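Chitin binding protein (Streptomyces lividans, PDB 5FTZ) binds copper and, as an AA10 lytic polysaccharide monooxygenase, probably cleaves chitin or related polysaccharides by oxidation. Local coordinates at residues Q79-R84 against G139-G144; A58-K63 against N108-R113; W85-R90 against K129-T134; F96-T101 against P120-P125; T101-N106 against S143-H148. One frame throughout, in Å; residues are numbered along the deposited sequence.

Interaction 1. Residues Q79-R84 against G139-G144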
# COMPACT_ATOMS: atom_id res chain seq x y z
N GLN A 79 -21.86 14.31 -22.76
CA GLN A 79 -21.91 12.99 -23.36
C GLN A 79 -20.87 12.10 -22.68
O GLN A 79 -19.78 12.56 -22.31
CB GLN A 79 -21.54 13.16 -24.83
CG GLN A 79 -21.61 12.00 -25.77
CD GLN A 79 -21.68 12.46 -27.24
OE1 GLN A 79 -22.68 13.10 -27.67
NE2 GLN A 79 -20.67 12.14 -27.99
N SER A 80 -21.15 10.82 -22.61
CA SER A 80 -20.17 9.86 -22.12
C SER A 80 -18.99 9.76 -23.10
O SER A 80 -19.11 9.95 -24.29
CB SER A 80 -20.80 8.48 -21.93
OG SER A 80 -19.98 7.75 -21.06
N TYR A 81 -17.82 9.50 -22.54
CA TYR A 81 -16.57 9.48 -23.31
C TYR A 81 -15.63 8.46 -22.72
O TYR A 81 -15.60 8.27 -21.50
CB TYR A 81 -15.96 10.88 -23.29
CG TYR A 81 -14.70 11.08 -24.13
CD1 TYR A 81 -14.80 11.38 -25.47
CD2 TYR A 81 -13.46 10.99 -23.57
CE1 TYR A 81 -13.67 11.57 -26.28
CE2 TYR A 81 -12.28 11.14 -24.33
CZ TYR A 81 -12.39 11.46 -25.66
OH TYR A 81 -11.24 11.60 -26.46
N THR A 82 -14.88 7.76 -23.56
CA THR A 82 -13.82 6.86 -23.07
C THR A 82 -12.53 7.60 -22.88
O THR A 82 -11.93 8.07 -23.84
CB THR A 82 -13.63 5.71 -24.03
OG1 THR A 82 -14.80 4.88 -23.98
CG2 THR A 82 -12.43 4.86 -23.67
N PHE A 83 -12.09 7.71 -21.62
CA PHE A 83 -10.80 8.27 -21.29
C PHE A 83 -9.81 7.13 -21.29
O PHE A 83 -10.15 6.04 -20.80
CB PHE A 83 -10.87 8.98 -19.91
CG PHE A 83 -11.72 10.18 -19.93
CD1 PHE A 83 -13.10 10.08 -19.68
CD2 PHE A 83 -11.19 11.41 -20.22
CE1 PHE A 83 -13.90 11.19 -19.74
CE2 PHE A 83 -12.00 12.53 -20.27
CZ PHE A 83 -13.36 12.41 -20.04
N ARG A 84 -8.63 7.31 -21.88
CA ARG A 84 -7.71 6.21 -22.00
C ARG A 84 -6.28 6.65 -21.69
O ARG A 84 -5.81 7.69 -22.19
CB ARG A 84 -7.78 5.65 -23.41
CG ARG A 84 -6.98 4.39 -23.64
CD ARG A 84 -7.24 3.72 -24.99
NE ARG A 84 -6.65 4.46 -26.06
CZ ARG A 84 -7.05 4.43 -27.34
NH1 ARG A 84 -8.10 3.71 -27.71
NH2 ARG A 84 -6.41 5.15 -28.23
N GLY A 139 -16.43 8.21 -18.56
CA GLY A 139 -16.93 9.30 -17.74
C GLY A 139 -17.74 10.26 -18.57
O GLY A 139 -17.65 10.30 -19.80
N THR A 140 -18.54 11.06 -17.89
CA THR A 140 -19.38 12.00 -18.62
C THR A 140 -18.69 13.35 -18.71
O THR A 140 -18.27 13.92 -17.71
CB THR A 140 -20.73 12.17 -17.89
OG1 THR A 140 -21.24 10.87 -17.71
CG2 THR A 140 -21.68 13.00 -18.67
N LEU A 141 -18.58 13.84 -19.93
CA LEU A 141 -17.94 15.12 -20.18
C LEU A 141 -18.76 16.22 -19.52
O LEU A 141 -20.03 16.13 -19.50
CB LEU A 141 -17.84 15.36 -21.66
CG LEU A 141 -16.80 14.48 -22.39
CD1 LEU A 141 -17.03 14.47 -23.88
CD2 LEU A 141 -15.40 14.93 -22.00
N PRO A 142 -18.10 17.26 -19.04
CA PRO A 142 -18.83 18.42 -18.45
C PRO A 142 -19.72 19.09 -19.47
O PRO A 142 -19.48 19.04 -20.67
CB PRO A 142 -17.72 19.39 -18.01
CG PRO A 142 -16.52 18.93 -18.71
CD PRO A 142 -16.66 17.49 -19.10
N SER A 143 -20.83 19.66 -18.97
CA SER A 143 -21.72 20.50 -19.76
C SER A 143 -21.41 21.98 -19.62
O SER A 143 -20.51 22.38 -18.87
CB SER A 143 -23.16 20.19 -19.47
OG SER A 143 -23.52 20.71 -18.22
N GLY A 144 -22.17 22.81 -20.34
CA GLY A 144 -22.07 24.24 -20.18
C GLY A 144 -20.83 24.89 -20.72
O GLY A 144 -20.53 26.06 -20.33
O HOH W 1 -20.11 8.08 -18.41
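Ser-80 and Thr-140 form a non-hydrogen-bonded pair where strands 80-87 and 134-140 meet antiparallel in the three-stranded sheet of the immunoglobulin-like beta-sandwich that AA10 enzymes share. Next to it, Tyr-81 and Gly-139 are joined by backbone bonds in both directions. Leu-141, just past the strand, adds one more backbone bond: its N donates to Gln-79 O at 3.0 Å, straight at the hydrogen (171°) but from above the carbonyl plane. The tight side is the one with Tyr-81 and Phe-83. With CG beside the backbone N (chi1 -72°), Leu-141 CG lies 3.8 Å from Tyr-81 CB. Of its branches, CD1 also meets Tyr-81 CB, and CD2 lies 3.8 Å from Phe-83 CZ. The Phe-83 ring presents its rim to Gly-139, whose N is in the ring plane, 4.0 Å from Phe-83 CD1. Over the centre of one face of that ring sits Tyr-81 CD2. On the other side of the sheet the contact is loose and exposed. Here the hydroxyls of Ser-80 and Thr-140 are bridged by one water molecule, 2.7 Å from Ser-80 OG and 3.1 Å from Thr-140 OG1.

Interaction 2. Residues A58-K63 against N108-R113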
# COMPACT_ATOMS: atom_id res chain seq x y z
N ALA A 58 7.85 23.20 -22.64
CA ALA A 58 6.97 23.39 -23.82
C ALA A 58 5.54 22.97 -23.57
O ALA A 58 4.60 23.55 -24.15
CB ALA A 58 7.51 22.66 -25.03
N LEU A 59 5.33 21.96 -22.73
CA LEU A 59 3.95 21.53 -22.45
C LEU A 59 3.08 22.54 -21.73
O LEU A 59 1.86 22.45 -21.82
CB LEU A 59 3.98 20.25 -21.59
CG LEU A 59 4.72 19.04 -22.15
CD1 LEU A 59 4.62 17.87 -21.20
CD2 LEU A 59 4.19 18.67 -23.53
N ASP A 60 3.71 23.45 -21.01
CA ASP A 60 2.97 24.50 -20.27
C ASP A 60 2.59 25.73 -21.05
O ASP A 60 1.80 26.56 -20.57
CB ASP A 60 3.84 25.01 -19.12
CG ASP A 60 4.18 24.01 -18.13
OD1 ASP A 60 3.27 23.30 -17.65
OD2 ASP A 60 5.39 24.00 -17.72
N SER A 61 3.20 25.91 -22.22
CA SER A 61 2.93 27.09 -23.02
C SER A 61 1.48 27.11 -23.50
O SER A 61 0.91 26.01 -23.76
CB SER A 61 3.87 27.10 -24.18
OG SER A 61 3.57 28.19 -25.03
N PRO A 62 0.87 28.30 -23.65
CA PRO A 62 -0.48 28.36 -24.18
C PRO A 62 -0.56 28.02 -25.67
O PRO A 62 -1.67 27.87 -26.18
CB PRO A 62 -0.84 29.81 -23.95
CG PRO A 62 0.42 30.56 -23.85
CD PRO A 62 1.39 29.62 -23.23
N LYS A 63 0.58 27.96 -26.37
CA LYS A 63 0.62 27.62 -27.79
C LYS A 63 1.62 26.49 -27.97
O LYS A 63 2.48 26.26 -27.11
CB LYS A 63 1.10 28.81 -28.60
CG LYS A 63 0.27 30.09 -28.46
CD LYS A 63 -1.03 29.91 -29.10
CE LYS A 63 -1.77 31.24 -29.25
NZ LYS A 63 -2.95 31.09 -30.13
N ASN A 108 -4.18 32.66 -22.71
CA ASN A 108 -2.97 33.33 -23.15
C ASN A 108 -1.81 33.25 -22.20
O ASN A 108 -0.78 33.86 -22.45
CB ASN A 108 -3.33 34.80 -23.40
CG ASN A 108 -4.33 34.92 -24.49
OD1 ASN A 108 -4.17 34.31 -25.52
ND2 ASN A 108 -5.39 35.69 -24.28
N HIS A 109 -1.90 32.48 -21.13
CA HIS A 109 -0.75 32.30 -20.22
C HIS A 109 -0.60 30.81 -19.96
O HIS A 109 -1.44 30.01 -20.46
CB HIS A 109 -0.95 33.13 -18.96
CG HIS A 109 -1.89 32.55 -17.95
ND1 HIS A 109 -1.84 32.89 -16.62
CD2 HIS A 109 -2.89 31.64 -18.06
CE1 HIS A 109 -2.74 32.19 -15.95
NE2 HIS A 109 -3.42 31.46 -16.81
N ASN A 110 0.35 30.41 -19.14
CA ASN A 110 0.50 28.98 -18.83
C ASN A 110 -0.62 28.55 -17.88
O ASN A 110 -0.91 29.24 -16.91
CB ASN A 110 1.80 28.72 -18.14
CG ASN A 110 3.02 28.94 -19.00
OD1 ASN A 110 2.99 29.55 -20.07
ND2 ASN A 110 4.11 28.48 -18.48
N LEU A 111 -1.21 27.38 -18.09
CA LEU A 111 -2.34 26.90 -17.29
C LEU A 111 -2.05 27.00 -15.80
O LEU A 111 -0.98 26.57 -15.30
CB LEU A 111 -2.62 25.43 -17.63
CG LEU A 111 -3.95 24.89 -17.11
CD1 LEU A 111 -5.10 25.43 -17.91
CD2 LEU A 111 -3.90 23.35 -17.15
N ALA A 112 -3.06 27.44 -15.07
CA ALA A 112 -2.96 27.58 -13.63
C ALA A 112 -4.25 27.15 -12.94
O ALA A 112 -5.30 26.97 -13.61
CB ALA A 112 -2.73 29.05 -13.30
N ARG A 113 -4.19 26.95 -11.61
CA ARG A 113 -5.39 26.58 -10.86
C ARG A 113 -6.58 27.51 -11.08
O ARG A 113 -7.71 27.07 -11.12
CB ARG A 113 -5.07 26.44 -9.39
CG ARG A 113 -4.20 25.21 -9.08
CD ARG A 113 -3.47 25.43 -7.75
NE ARG A 113 -2.65 24.28 -7.40
CZ ARG A 113 -1.47 23.96 -7.94
NH1 ARG A 113 -0.93 24.65 -8.93
NH2 ARG A 113 -0.86 22.87 -7.52
O HOH W 2 -0.83 26.01 -20.73
O HOH W 3 0.87 24.77 -16.59
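Pro-62, Asn-110 and Asp-60 carry this contact, which shows how two irregular segments can be joined without a direct hydrogen bond between them. Pro-62 lays its ring against the backbone of 108-113. Its CB rests 3.5 Å from His-109 O, its CG lies near Asn-108 O, and its CD meets the amide oxygen of the next residue, Asn-110 OD1, at 3.5 Å. The amide of Asn-110 lies against both Pro-62 and Asp-60. With CG beside the backbone N (chi1 -67°), the amide carbon Asn-110 CG comes within 3.1 Å of Asp-60 O. At the other corner of the amide, Asn-110 ND2 passes 3.5 Å from Asp-60 CB, while its hydrogen bond goes to Gly-46 O. Asp-60 then reaches Leu-111 through two waters. One donates to Asp-60 O at 2.7 Å and accepts from Leu-111 N; the other donates both to Asp-60 OD1, at 3.0 Å, and to Leu-111 O. The second carboxylate oxygen, Asp-60 OD2, is bonded to Ser-50 OG, which helps to fix the rotation of the buried group. Proline packing, an amide laid against a carbonyl and bridging waters here hold together two of the long loops that AA10 enzymes carry between the strands of their beta-sandwich.

Interaction 3. Residues W85-R90 against K129-T134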
# COMPACT_ATOMS: atom_id res chain seq x y z
N TRP A 85 -5.63 5.83 -20.88
CA TRP A 85 -4.22 5.94 -20.53
C TRP A 85 -3.46 4.84 -21.19
O TRP A 85 -3.92 3.66 -21.25
CB TRP A 85 -4.00 5.78 -19.01
CG TRP A 85 -4.44 6.99 -18.18
CD1 TRP A 85 -5.74 7.32 -17.85
CD2 TRP A 85 -3.64 8.03 -17.67
NE1 TRP A 85 -5.78 8.48 -17.17
CE2 TRP A 85 -4.50 8.92 -16.97
CE3 TRP A 85 -2.27 8.27 -17.67
CZ2 TRP A 85 -3.99 10.09 -16.35
CZ3 TRP A 85 -1.78 9.41 -17.05
CH2 TRP A 85 -2.65 10.29 -16.37
N GLN A 86 -2.22 5.14 -21.53
CA GLN A 86 -1.23 4.13 -21.97
C GLN A 86 -0.12 4.18 -20.96
O GLN A 86 0.37 5.26 -20.59
CB GLN A 86 -0.67 4.47 -23.35
CG GLN A 86 -1.70 4.53 -24.45
CD GLN A 86 -2.35 3.24 -24.86
OE1 GLN A 86 -1.94 2.16 -24.43
NE2 GLN A 86 -3.36 3.35 -25.69
N PHE A 87 0.28 3.03 -20.39
CA PHE A 87 1.31 3.01 -19.39
C PHE A 87 2.58 2.26 -19.89
O PHE A 87 2.47 1.26 -20.58
CB PHE A 87 0.81 2.27 -18.15
CG PHE A 87 -0.43 2.87 -17.55
CD1 PHE A 87 -0.40 4.07 -16.88
CD2 PHE A 87 -1.66 2.25 -17.70
CE1 PHE A 87 -1.56 4.59 -16.34
CE2 PHE A 87 -2.80 2.78 -17.17
CZ PHE A 87 -2.77 3.96 -16.49
N THR A 88 3.72 2.77 -19.52
CA THR A 88 4.98 2.06 -19.71
C THR A 88 5.43 1.40 -18.41
O THR A 88 6.30 0.52 -18.47
CB THR A 88 6.09 2.99 -20.19
OG1 THR A 88 6.25 4.04 -19.25
CG2 THR A 88 5.69 3.66 -21.50
N ALA A 89 4.90 1.83 -17.25
CA ALA A 89 5.11 1.16 -15.96
C ALA A 89 3.78 1.23 -15.18
O ALA A 89 3.29 2.34 -14.84
CB ALA A 89 6.24 1.77 -15.21
N ARG A 90 3.19 0.07 -14.87
CA ARG A 90 1.82 -0.03 -14.31
C ARG A 90 1.75 -0.03 -12.76
O ARG A 90 1.45 -1.03 -12.11
CB ARG A 90 1.19 -1.31 -14.81
CG ARG A 90 0.91 -1.27 -16.31
CD ARG A 90 0.92 -2.67 -16.89
NE ARG A 90 -0.09 -3.50 -16.29
CZ ARG A 90 -0.24 -4.79 -16.55
NH1 ARG A 90 0.52 -5.40 -17.47
NH2 ARG A 90 -1.18 -5.45 -15.90
N LYS A 129 -4.79 -0.88 -6.75
CA LYS A 129 -4.57 -1.89 -7.75
C LYS A 129 -3.67 -1.39 -8.89
O LYS A 129 -3.50 -0.20 -9.10
CB LYS A 129 -5.90 -2.39 -8.28
CG LYS A 129 -6.77 -3.09 -7.20
CD LYS A 129 -6.09 -4.31 -6.62
CE LYS A 129 -7.09 -5.11 -5.80
NZ LYS A 129 -6.55 -5.38 -4.45
N GLN A 130 -3.10 -2.33 -9.63
CA GLN A 130 -2.31 -2.05 -10.83
C GLN A 130 -3.17 -2.02 -12.06
O GLN A 130 -3.83 -3.03 -12.37
CB GLN A 130 -1.28 -3.10 -11.03
CG GLN A 130 -0.26 -3.12 -9.95
CD GLN A 130 0.83 -4.05 -10.38
OE1 GLN A 130 0.74 -5.25 -10.14
NE2 GLN A 130 1.79 -3.53 -11.17
N PRO A 131 -3.17 -0.92 -12.81
CA PRO A 131 -3.96 -0.88 -14.00
C PRO A 131 -3.42 -1.83 -15.07
O PRO A 131 -2.23 -2.14 -15.01
CB PRO A 131 -3.83 0.57 -14.48
CG PRO A 131 -2.47 0.98 -13.99
CD PRO A 131 -2.34 0.31 -12.65
N PRO A 132 -4.26 -2.18 -16.05
CA PRO A 132 -3.72 -2.83 -17.28
C PRO A 132 -2.82 -1.85 -18.03
O PRO A 132 -2.90 -0.63 -17.78
CB PRO A 132 -4.99 -3.09 -18.06
CG PRO A 132 -5.97 -1.98 -17.61
CD PRO A 132 -5.66 -1.80 -16.15
N ALA A 133 -1.98 -2.31 -18.97
CA ALA A 133 -1.12 -1.42 -19.75
C ALA A 133 -1.86 -0.40 -20.57
O ALA A 133 -1.31 0.69 -20.86
CB ALA A 133 -0.24 -2.25 -20.64
N THR A 134 -3.09 -0.67 -20.96
CA THR A 134 -3.97 0.30 -21.61
C THR A 134 -5.25 0.28 -20.79
O THR A 134 -5.90 -0.77 -20.73
CB THR A 134 -4.35 -0.04 -23.08
OG1 THR A 134 -3.16 -0.17 -23.88
CG2 THR A 134 -5.21 1.04 -23.69
O HOH W 4 0.70 1.00 -23.04
O HOH W 5 -3.21 -5.10 -14.17
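Gln-130 meets Arg-90 first: its extended chain brings NE2 to Arg-90 O at 2.7 Å, the acceptor lying in the plane of the amide. At Pro-131 the ring crosses Phe-87 at about a right angle and sets CG over one face, toward the rim, 4.0 Å from the ring centroid, in a CH-pi contact. The carbonyl of Pro-131 takes a hydrogen bond from Arg-90 NE (2.8 Å), the donor lying in the carbonyl plane. Pro-132 offers its O to the rim of Phe-87, 3.1 Å from CD2. Ala-133 N then lies over one face of the Arg-90 guanidinium, and Ala-133 O accepts from Phe-87 N. Finally Thr-134 lies alongside Gln-86, and Thr-134 OG1 donates to Gln-86 OE1 at 2.7 Å, while Gln-86 NE2 turns to Asp-5. The segment thus lies along the end of strand 80-87 and the loop that leads straight into His-91, which with His-1 forms the copper-binding histidine brace of lytic polysaccharide monooxygenases.

Interaction 4. Residues F96-T101 against P120-P125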
# COMPACT_ATOMS: atom_id res chain seq x y z
N PHE A 96 -7.57 8.14 -10.32
CA PHE A 96 -7.53 9.01 -11.52
C PHE A 96 -8.52 10.13 -11.33
O PHE A 96 -9.67 9.83 -10.94
CB PHE A 96 -7.88 8.23 -12.79
CG PHE A 96 -6.92 7.09 -13.10
CD1 PHE A 96 -5.76 7.30 -13.85
CD2 PHE A 96 -7.13 5.83 -12.60
CE1 PHE A 96 -4.87 6.27 -14.11
CE2 PHE A 96 -6.27 4.81 -12.87
CZ PHE A 96 -5.12 5.03 -13.61
N LYS A 97 -8.14 11.35 -11.63
CA LYS A 97 -9.06 12.49 -11.52
C LYS A 97 -8.94 13.30 -12.78
O LYS A 97 -7.82 13.46 -13.32
CB LYS A 97 -8.77 13.39 -10.35
CG LYS A 97 -8.97 12.73 -9.01
CD LYS A 97 -8.58 13.64 -7.89
CE LYS A 97 -9.09 13.12 -6.56
NZ LYS A 97 -8.04 13.26 -5.57
N TYR A 98 -10.04 13.83 -13.26
CA TYR A 98 -10.08 14.59 -14.48
C TYR A 98 -10.76 15.93 -14.22
O TYR A 98 -11.84 15.96 -13.63
CB TYR A 98 -10.84 13.84 -15.58
CG TYR A 98 -10.25 12.53 -15.92
CD1 TYR A 98 -10.60 11.37 -15.18
CD2 TYR A 98 -9.34 12.37 -16.96
CE1 TYR A 98 -10.05 10.13 -15.47
CE2 TYR A 98 -8.78 11.13 -17.28
CZ TYR A 98 -9.14 10.03 -16.55
OH TYR A 98 -8.59 8.79 -16.84
N TYR A 99 -10.12 17.02 -14.63
CA TYR A 99 -10.53 18.40 -14.36
C TYR A 99 -10.72 19.09 -15.69
O TYR A 99 -10.07 18.73 -16.67
CB TYR A 99 -9.48 19.18 -13.58
CG TYR A 99 -9.03 18.57 -12.26
CD1 TYR A 99 -8.11 17.57 -12.21
CD2 TYR A 99 -9.57 19.00 -11.08
CE1 TYR A 99 -7.70 17.05 -11.00
CE2 TYR A 99 -9.13 18.46 -9.84
CZ TYR A 99 -8.22 17.51 -9.84
OH TYR A 99 -7.73 16.89 -8.68
N VAL A 100 -11.59 20.09 -15.77
CA VAL A 100 -11.75 20.89 -16.95
C VAL A 100 -11.56 22.39 -16.61
O VAL A 100 -11.83 22.81 -15.46
CB VAL A 100 -13.09 20.64 -17.62
CG1 VAL A 100 -14.23 21.14 -16.77
CG2 VAL A 100 -13.14 21.19 -19.03
N THR A 101 -11.18 23.18 -17.56
CA THR A 101 -11.15 24.62 -17.44
C THR A 101 -12.56 25.19 -17.32
O THR A 101 -13.56 24.57 -17.66
CB THR A 101 -10.38 25.22 -18.61
OG1 THR A 101 -10.81 24.60 -19.83
CG2 THR A 101 -8.87 25.02 -18.40
N PRO A 120 -13.05 17.86 -9.67
CA PRO A 120 -12.97 17.03 -10.88
C PRO A 120 -14.33 16.64 -11.41
O PRO A 120 -15.28 16.40 -10.63
CB PRO A 120 -12.22 15.80 -10.46
CG PRO A 120 -12.08 15.83 -9.01
CD PRO A 120 -12.35 17.22 -8.55
N PHE A 121 -14.48 16.60 -12.71
CA PHE A 121 -15.75 16.17 -13.29
C PHE A 121 -15.91 14.65 -13.32
O PHE A 121 -17.01 14.15 -13.55
CB PHE A 121 -16.00 16.80 -14.63
CG PHE A 121 -15.07 16.33 -15.74
CD1 PHE A 121 -15.34 15.17 -16.48
CD2 PHE A 121 -13.90 17.04 -16.05
CE1 PHE A 121 -14.50 14.75 -17.45
CE2 PHE A 121 -13.08 16.61 -17.08
CZ PHE A 121 -13.36 15.46 -17.74
N PHE A 122 -14.81 13.92 -13.14
CA PHE A 122 -14.81 12.47 -13.18
C PHE A 122 -13.68 12.02 -12.30
O PHE A 122 -12.55 12.51 -12.45
CB PHE A 122 -14.62 12.01 -14.63
CG PHE A 122 -14.52 10.53 -14.83
CD1 PHE A 122 -15.30 9.63 -14.14
CD2 PHE A 122 -13.68 10.04 -15.85
CE1 PHE A 122 -15.20 8.26 -14.41
CE2 PHE A 122 -13.58 8.69 -16.10
CZ PHE A 122 -14.35 7.80 -15.38
N THR A 123 -13.97 11.10 -11.38
CA THR A 123 -12.96 10.53 -10.47
C THR A 123 -13.09 9.04 -10.48
O THR A 123 -14.24 8.56 -10.40
CB THR A 123 -13.19 11.04 -9.01
OG1 THR A 123 -13.13 12.48 -8.98
CG2 THR A 123 -12.17 10.49 -8.04
N VAL A 124 -11.96 8.32 -10.49
CA VAL A 124 -11.96 6.84 -10.38
C VAL A 124 -11.07 6.44 -9.22
O VAL A 124 -9.84 6.40 -9.37
CB VAL A 124 -11.52 6.23 -11.69
CG1 VAL A 124 -11.62 4.73 -11.64
CG2 VAL A 124 -12.41 6.72 -12.83
N PRO A 125 -11.67 6.15 -8.04
CA PRO A 125 -10.88 5.57 -6.96
C PRO A 125 -10.41 4.19 -7.44
O PRO A 125 -11.23 3.42 -8.01
CB PRO A 125 -11.87 5.48 -5.81
CG PRO A 125 -13.02 6.38 -6.18
CD PRO A 125 -13.09 6.30 -7.67
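The antiparallel pairing of strands 93-100 and 122-125, where the axes of 96-100 and 122-125 run at 174°, includes the hydrogen-bonded pair Phe-96 and Val-124: Phe-96 N donates to Val-124 O and Val-124 N to Phe-96 O. Lys-97 and Thr-123 follow as a non-hydrogen-bonded pair, their side chains lying alongside each other. At the next pair Tyr-98 N donates to Phe-122 O at 2.9 Å, but the return bond is displaced, since Tyr-98 O accepts from Phe-121 N. Strand 122-125 borders the mixed sheet of the beta-sandwich, and strand 93-100 also pairs with 148-157. On the Tyr-98 face the Tyr-98 and Phe-122 rings are near parallel (15°) yet slid so far apart that they barely overlap, touching at Tyr-98 CD1 and Phe-122 CD2, 3.4 Å apart. Tyr-98 OH goes on to His-137. Phe-121 CG, set between the backbone N and the carbonyl carbon (chi1 68°), lies 3.9 Å from Tyr-98 O; one face of the ring receives Tyr-98 CB, 4.1 Å from the centroid, and its rim meets Val-100 N. Pro-120 CB stands over one face of the Tyr-99 ring, 4.3 Å from the centroid, and Pro-120 CD touches Tyr-99 CE2.

Interaction 5. Residues T101-N106 against S143-H148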
# COMPACT_ATOMS: atom_id res chain seq x y z
N THR A 101 -11.18 23.18 -17.56
CA THR A 101 -11.15 24.62 -17.44
C THR A 101 -12.56 25.19 -17.32
O THR A 101 -13.56 24.57 -17.66
CB THR A 101 -10.38 25.22 -18.61
OG1 THR A 101 -10.81 24.60 -19.83
CG2 THR A 101 -8.87 25.02 -18.40
N LYS A 102 -12.60 26.42 -16.78
CA LYS A 102 -13.86 27.16 -16.60
C LYS A 102 -14.12 28.07 -17.76
O LYS A 102 -13.22 28.50 -18.45
CB LYS A 102 -13.74 28.10 -15.37
CG LYS A 102 -13.62 27.34 -14.09
CD LYS A 102 -13.50 28.26 -12.88
CE LYS A 102 -12.20 28.97 -12.87
NZ LYS A 102 -11.75 29.25 -11.46
N PRO A 103 -15.40 28.39 -18.02
CA PRO A 103 -15.64 29.47 -19.00
C PRO A 103 -14.87 30.73 -18.70
O PRO A 103 -14.79 31.14 -17.57
CB PRO A 103 -17.17 29.69 -18.90
CG PRO A 103 -17.68 28.41 -18.40
CD PRO A 103 -16.64 27.99 -17.37
N GLY A 104 -14.26 31.30 -19.71
CA GLY A 104 -13.52 32.54 -19.53
C GLY A 104 -12.11 32.36 -19.02
O GLY A 104 -11.43 33.34 -18.69
N TRP A 105 -11.61 31.11 -19.00
CA TRP A 105 -10.24 30.85 -18.55
C TRP A 105 -9.22 31.61 -19.42
O TRP A 105 -9.52 31.93 -20.58
CB TRP A 105 -9.99 29.35 -18.53
CG TRP A 105 -9.94 28.68 -19.87
CD1 TRP A 105 -10.99 28.36 -20.71
CD2 TRP A 105 -8.77 28.17 -20.52
NE1 TRP A 105 -10.55 27.69 -21.82
CE2 TRP A 105 -9.19 27.54 -21.70
CE3 TRP A 105 -7.42 28.14 -20.19
CZ2 TRP A 105 -8.30 26.92 -22.56
CZ3 TRP A 105 -6.57 27.52 -21.03
CH2 TRP A 105 -6.99 26.93 -22.20
N ASN A 106 -8.03 31.84 -18.83
CA ASN A 106 -7.03 32.61 -19.49
C ASN A 106 -6.25 31.68 -20.45
O ASN A 106 -5.37 30.93 -20.05
CB ASN A 106 -6.11 33.28 -18.50
CG ASN A 106 -5.13 34.22 -19.14
OD1 ASN A 106 -4.92 34.24 -20.37
ND2 ASN A 106 -4.43 34.97 -18.28
N SER A 143 -20.83 19.66 -18.97
CA SER A 143 -21.72 20.50 -19.76
C SER A 143 -21.41 21.98 -19.62
O SER A 143 -20.51 22.38 -18.87
CB SER A 143 -23.16 20.19 -19.47
OG SER A 143 -23.52 20.71 -18.22
N GLY A 144 -22.17 22.81 -20.34
CA GLY A 144 -22.07 24.24 -20.18
C GLY A 144 -20.83 24.89 -20.72
O GLY A 144 -20.53 26.06 -20.33
N LEU A 145 -20.11 24.22 -21.60
CA LEU A 145 -18.85 24.73 -22.14
C LEU A 145 -18.88 24.84 -23.65
O LEU A 145 -19.55 24.05 -24.33
CB LEU A 145 -17.67 23.83 -21.72
CG LEU A 145 -17.52 23.62 -20.23
CD1 LEU A 145 -16.35 22.65 -20.01
CD2 LEU A 145 -17.24 24.91 -19.48
N SER A 146 -18.11 25.79 -24.18
CA SER A 146 -17.93 25.90 -25.60
C SER A 146 -16.49 26.33 -25.90
O SER A 146 -15.82 26.91 -25.08
CB SER A 146 -18.94 26.89 -26.27
OG SER A 146 -18.65 28.21 -25.89
N GLY A 147 -16.04 26.04 -27.12
CA GLY A 147 -14.73 26.50 -27.58
C GLY A 147 -13.60 25.74 -26.94
O GLY A 147 -13.80 24.66 -26.43
N HIS A 148 -12.41 26.31 -27.02
CA HIS A 148 -11.18 25.69 -26.51
C HIS A 148 -11.22 25.58 -25.00
O HIS A 148 -11.40 26.57 -24.33
CB HIS A 148 -9.98 26.51 -26.98
CG HIS A 148 -8.65 25.99 -26.53
ND1 HIS A 148 -7.59 26.83 -26.27
CD2 HIS A 148 -8.21 24.72 -26.33
CE1 HIS A 148 -6.56 26.10 -25.85
NE2 HIS A 148 -6.89 24.81 -25.95
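Pro-103 and Leu-145 have the nearest CA atoms of two loops, 6.5 Å apart, the first loop folded as a type II beta turn from Lys-102 to Trp-105. The turn is closed by Trp-105 N bonding to Lys-102 O at 3.1 Å, and Gly-104 takes the positive phi (83°) that this turn type needs at its third position. The other loop contains Gly-144 and Gly-147, both with positive phi, and runs into strand 148-157 of the beta-sandwich. At one end Leu-145 crosses Pro-103 at about a right angle, with CD2 3.7 Å from Pro-103 CG. At the other end the indole of Trp-105 is held in two ways. Its NE1 donates to His-148 O at 2.9 Å, and the acceptor lies in the plane of the indole. Its six-membered ring also points an edge at the face of the His-148 imidazole, the planes at 62°. That imidazole is gripped at both nitrogens, NE2 by Asp-169 and ND1 by Gln-107, which would limit its rotation beside the indole edge. A face of the indole carries Thr-101 CG2, and where the two rings meet, Trp-105 CH2 stands 3.8 Å from His-148 CE1.

Overall arrangement
Interactions 1 and 3 join successive parts of strand 80-87 to segments 139-144 and 129-134, their centres 21 Å apart. Interaction 4, nested inside the chain loops that both close, lies in the other sheet and packs against them: Phe-83 CZ meets Phe-121 CE1 at 3.7 Å, and Trp-85 NE1 lies 2.8 Å from Tyr-98 OH, a probable hydrogen bond between the sheets. Interaction 5 continues from interaction 4 through Thr-101, and Leu-111 of interaction 2 touches that residue too. Interaction 3 is nearest the copper site of His-1 and His-91, the side chain of Phe-87 being about 8 Å from a bound ion and that of Phe-96 in interaction 4 about 11 Å. Interactions 3 and 5, with centres 30 Å apart, lie on opposite sides of the chain's centre.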